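Local coordinates for uncharacterized protein SPT16D (Chaetomium thermophilum var. thermophilum, PDB 4KHB), which is a PH-like domain of Spt16, the FACT subunit that is thought to help reorganize nucleosomes as a histone chaperone, and pairs with Pob3, at residues 61-66 and 97-102. Residues are numbered along the deposited sequence; the frame is centred on the assembly and turned at random.
Sequences GEWSFL and TFRSTD
S64 N meets S100 O at 2.6 Å, a nearly straight bond that opens the antiparallel pairing of 63-66 with 97-100. S100 N answers to S64 O at 2.9 Å, and a second such pair of hydrogen bonds joins L66 and F98; F65 and R99 form the non-hydrogen-bonded pair in between. The indole of W63 is sandwiched between R99 and T101. The guanidinium of R99 lies flat on one face, the planes 10° apart, with R99 CZ 3.6 Å from the centroid of the six-membered ring, a cation-pi contact. On the opposite face the methyl T101 CG2 makes a CH-pi contact, 4.1 Å from that same centroid. R99 CG sits between the backbone N and the carbonyl carbon (chi1 78°), and from there the chain runs extended to NE, its CD also over the indole. An alanine in place of W63 would probably leave the guanidinium without its flat support and the T101 methyl without a ring to rest on. In this PH-like domain strand 91-100 is an outermost strand of its sheet within the chain, but T97, F98 and R99 pair with a strand of the Pob3N chain, where Q177 takes a hydrogen bond from R99 NE. F65 lies on the same face as R99, its CE2 3.5 Å from R99 CB, while T97 CG2 comes to the edge of the F65 ring. On the other face lie S64, hydrogen-bonded through OG to D59, and L66, F98 and S100, which touch helix 103-121. S100 OG accepts from D102 N at 3.1 Å, an ST turn just ahead of that helix.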
ATOM      1  N   GLY A  61      23.892  -8.204  -9.028  1.00 34.54           N
ATOM      2  CA  GLY A  61      24.701  -7.002  -8.949  1.00 30.54           C
ATOM      3  C   GLY A  61      24.768  -6.472  -7.527  1.00 32.01           C
ATOM      4  O   GLY A  61      25.054  -7.219  -6.588  1.00 35.39           O
ATOM      5  N   GLU A  62      24.499  -5.181  -7.367  1.00 39.75           N
ATOM      6  CA  GLU A  62      24.530  -4.553  -6.051  1.00 38.83           C
ATOM      7  C   GLU A  62      23.166  -4.620  -5.371  1.00 41.40           C
ATOM      8  O   GLU A  62      23.016  -4.207  -4.220  1.00 38.28           O
ATOM      9  CB  GLU A  62      25.009  -3.103  -6.157  1.00 42.25           C
ATOM     10  CG  GLU A  62      26.497  -2.954  -6.486  1.00 59.26           C
ATOM     11  CD  GLU A  62      27.411  -3.362  -5.337  1.00 61.84           C
ATOM     12  OE1 GLU A  62      27.444  -4.560  -4.978  1.00 55.48           O
ATOM     13  OE2 GLU A  62      28.107  -2.479  -4.793  1.00 59.46           O
ATOM     14  N   TRP A  63      22.174  -5.141  -6.088  1.00 38.55           N
ATOM     15  CA  TRP A  63      20.821  -5.253  -5.556  1.00 37.18           C
ATOM     16  C   TRP A  63      20.534  -6.671  -5.066  1.00 31.80           C
ATOM     17  O   TRP A  63      20.902  -7.649  -5.722  1.00 31.34           O
ATOM     18  CB  TRP A  63      19.788  -4.853  -6.616  1.00 34.88           C
ATOM     19  CG  TRP A  63      19.853  -3.413  -7.025  1.00 33.38           C
ATOM     20  CD1 TRP A  63      20.393  -2.907  -8.171  1.00 35.85           C
ATOM     21  CD2 TRP A  63      19.346  -2.290  -6.291  1.00 32.55           C
ATOM     22  NE1 TRP A  63      20.261  -1.538  -8.193  1.00 31.56           N
ATOM     23  CE2 TRP A  63      19.622  -1.135  -7.050  1.00 26.26           C
ATOM     24  CE3 TRP A  63      18.691  -2.149  -5.065  1.00 33.25           C
ATOM     25  CZ2 TRP A  63      19.263   0.143  -6.621  1.00 23.07           C
ATOM     26  CZ3 TRP A  63      18.337  -0.881  -4.642  1.00 31.61           C
ATOM     27  CH2 TRP A  63      18.622   0.248  -5.418  1.00 30.34           C
ATOM     28  N   SER A  64      19.870  -6.779  -3.921  1.00 32.26           N
ATOM     29  CA  SER A  64      19.391  -8.066  -3.437  1.00 35.34           C
ATOM     30  C   SER A  64      17.877  -8.117  -3.573  1.00 32.25           C
ATOM     31  O   SER A  64      17.210  -7.085  -3.501  1.00 23.57           O
ATOM     32  CB  SER A  64      19.808  -8.285  -1.982  1.00 28.34           C
ATOM     33  OG  SER A  64      21.218  -8.359  -1.870  1.00 38.88           O
ATOM     34  N   PHE A  65      17.332  -9.314  -3.758  1.00 30.96           N
ATOM     35  CA  PHE A  65      15.899  -9.449  -3.997  1.00 25.22           C
ATOM     36  C   PHE A  65      15.218 -10.410  -3.032  1.00 25.22           C
ATOM     37  O   PHE A  65      15.711 -11.507  -2.769  1.00 22.59           O
ATOM     38  CB  PHE A  65      15.640  -9.888  -5.443  1.00 23.86           C
ATOM     39  CG  PHE A  65      15.961  -8.836  -6.465  1.00 26.85           C
ATOM     40  CD1 PHE A  65      17.260  -8.654  -6.922  1.00 27.07           C
ATOM     41  CD2 PHE A  65      14.954  -8.034  -6.982  1.00 24.35           C
ATOM     42  CE1 PHE A  65      17.546  -7.682  -7.870  1.00 28.10           C
ATOM     43  CE2 PHE A  65      15.233  -7.065  -7.928  1.00 26.42           C
ATOM     44  CZ  PHE A  65      16.531  -6.888  -8.373  1.00 19.30           C
ATOM     45  N   LEU A  66      14.075  -9.980  -2.508  1.00 20.95           N
ATOM     46  CA  LEU A  66      13.258 -10.809  -1.632  1.00 17.97           C
ATOM     47  C   LEU A  66      11.936 -11.134  -2.306  1.00 19.22           C
ATOM     48  O   LEU A  66      11.108 -10.244  -2.519  1.00 16.69           O
ATOM     49  CB  LEU A  66      12.988 -10.090  -0.309  1.00 16.65           C
ATOM     50  CG  LEU A  66      12.468 -10.991   0.812  1.00 21.04           C
ATOM     51  CD1 LEU A  66      13.532 -11.974   1.272  1.00 22.70           C
ATOM     52  CD2 LEU A  66      11.954 -10.164   1.973  1.00 22.49           C
ATOM     53  N   THR A  97       7.641  -8.890  -5.055  1.00 19.58           N
ATOM     54  CA  THR A  97       9.097  -8.842  -4.983  1.00 18.87           C
ATOM     55  C   THR A  97       9.608  -7.465  -4.568  1.00 14.98           C
ATOM     56  O   THR A  97       9.173  -6.439  -5.100  1.00 15.23           O
ATOM     57  CB  THR A  97       9.743  -9.258  -6.333  1.00 21.27           C
ATOM     58  OG1 THR A  97       9.496 -10.648  -6.581  1.00 18.40           O
ATOM     59  CG2 THR A  97      11.247  -9.016  -6.321  1.00 17.30           C
ATOM     60  N   PHE A  98      10.517  -7.449  -3.600  1.00 16.95           N
ATOM     61  CA  PHE A  98      11.181  -6.219  -3.189  1.00 22.33           C
ATOM     62  C   PHE A  98      12.653  -6.293  -3.557  1.00 21.07           C
ATOM     63  O   PHE A  98      13.201  -7.383  -3.751  1.00 20.38           O
ATOM     64  CB  PHE A  98      11.055  -5.988  -1.681  1.00 19.34           C
ATOM     65  CG  PHE A  98       9.658  -5.710  -1.210  1.00 13.03           C
ATOM     66  CD1 PHE A  98       8.827  -6.740  -0.799  1.00 12.05           C
ATOM     67  CD2 PHE A  98       9.187  -4.405  -1.150  1.00 19.69           C
ATOM     68  CE1 PHE A  98       7.544  -6.475  -0.353  1.00 13.25           C
ATOM     69  CE2 PHE A  98       7.906  -4.132  -0.707  1.00 12.15           C
ATOM     70  CZ  PHE A  98       7.082  -5.170  -0.308  1.00 13.27           C
ATOM     71  N   ARG A  99      13.291  -5.131  -3.656  1.00 22.75           N
ATOM     72  CA  ARG A  99      14.727  -5.072  -3.884  1.00 18.28           C
ATOM     73  C   ARG A  99      15.379  -4.119  -2.888  1.00 26.99           C
ATOM     74  O   ARG A  99      14.782  -3.111  -2.495  1.00 21.20           O
ATOM     75  CB  ARG A  99      15.055  -4.668  -5.328  1.00 19.69           C
ATOM     76  CG  ARG A  99      14.903  -3.184  -5.615  1.00 23.68           C
ATOM     77  CD  ARG A  99      15.503  -2.816  -6.961  1.00 20.46           C
ATOM     78  NE  ARG A  99      15.685  -1.373  -7.082  1.00 27.07           N
ATOM     79  CZ  ARG A  99      16.257  -0.777  -8.121  1.00 30.75           C
ATOM     80  NH1 ARG A  99      16.706  -1.496  -9.141  1.00 32.67           N
ATOM     81  NH2 ARG A  99      16.387   0.541  -8.138  1.00 29.57           N
ATOM     82  N   SER A 100      16.595  -4.452  -2.469  1.00 26.29           N
ATOM     83  CA  SER A 100      17.370  -3.576  -1.597  1.00 24.58           C
ATOM     84  C   SER A 100      18.861  -3.838  -1.753  1.00 27.70           C
ATOM     85  O   SER A 100      19.269  -4.811  -2.392  1.00 29.27           O
ATOM     86  CB  SER A 100      16.950  -3.763  -0.136  1.00 24.51           C
ATOM     87  OG  SER A 100      17.807  -3.049   0.736  1.00 36.86           O
ATOM     88  N   THR A 101      19.673  -2.961  -1.172  1.00 34.03           N
ATOM     89  CA  THR A 101      21.122  -3.133  -1.184  1.00 36.79           C
ATOM     90  C   THR A 101      21.611  -3.883   0.055  1.00 34.92           C
ATOM     91  O   THR A 101      22.752  -4.349   0.100  1.00 41.49           O
ATOM     92  CB  THR A 101      21.861  -1.781  -1.320  1.00 31.83           C
ATOM     93  OG1 THR A 101      21.421  -0.883  -0.292  1.00 40.20           O
ATOM     94  CG2 THR A 101      21.574  -1.159  -2.680  1.00 25.97           C
ATOM     95  N   ASP A 102      20.741  -4.004   1.056  1.00 33.40           N
ATOM     96  CA  ASP A 102      21.080  -4.726   2.280  1.00 35.57           C
ATOM     97  C   ASP A 102      20.922  -6.231   2.071  1.00 33.26           C
ATOM     98  O   ASP A 102      19.877  -6.804   2.385  1.00 34.99           O
ATOM     99  CB  ASP A 102      20.210  -4.259   3.457  1.00 39.75           C
ATOM    100  CG  ASP A 102      20.010  -2.754   3.480  1.00 43.98           C
ATOM    101  OD1 ASP A 102      20.870  -2.028   2.938  1.00 54.34           O
ATOM    102  OD2 ASP A 102      18.994  -2.298   4.047  1.00 46.88           O
TER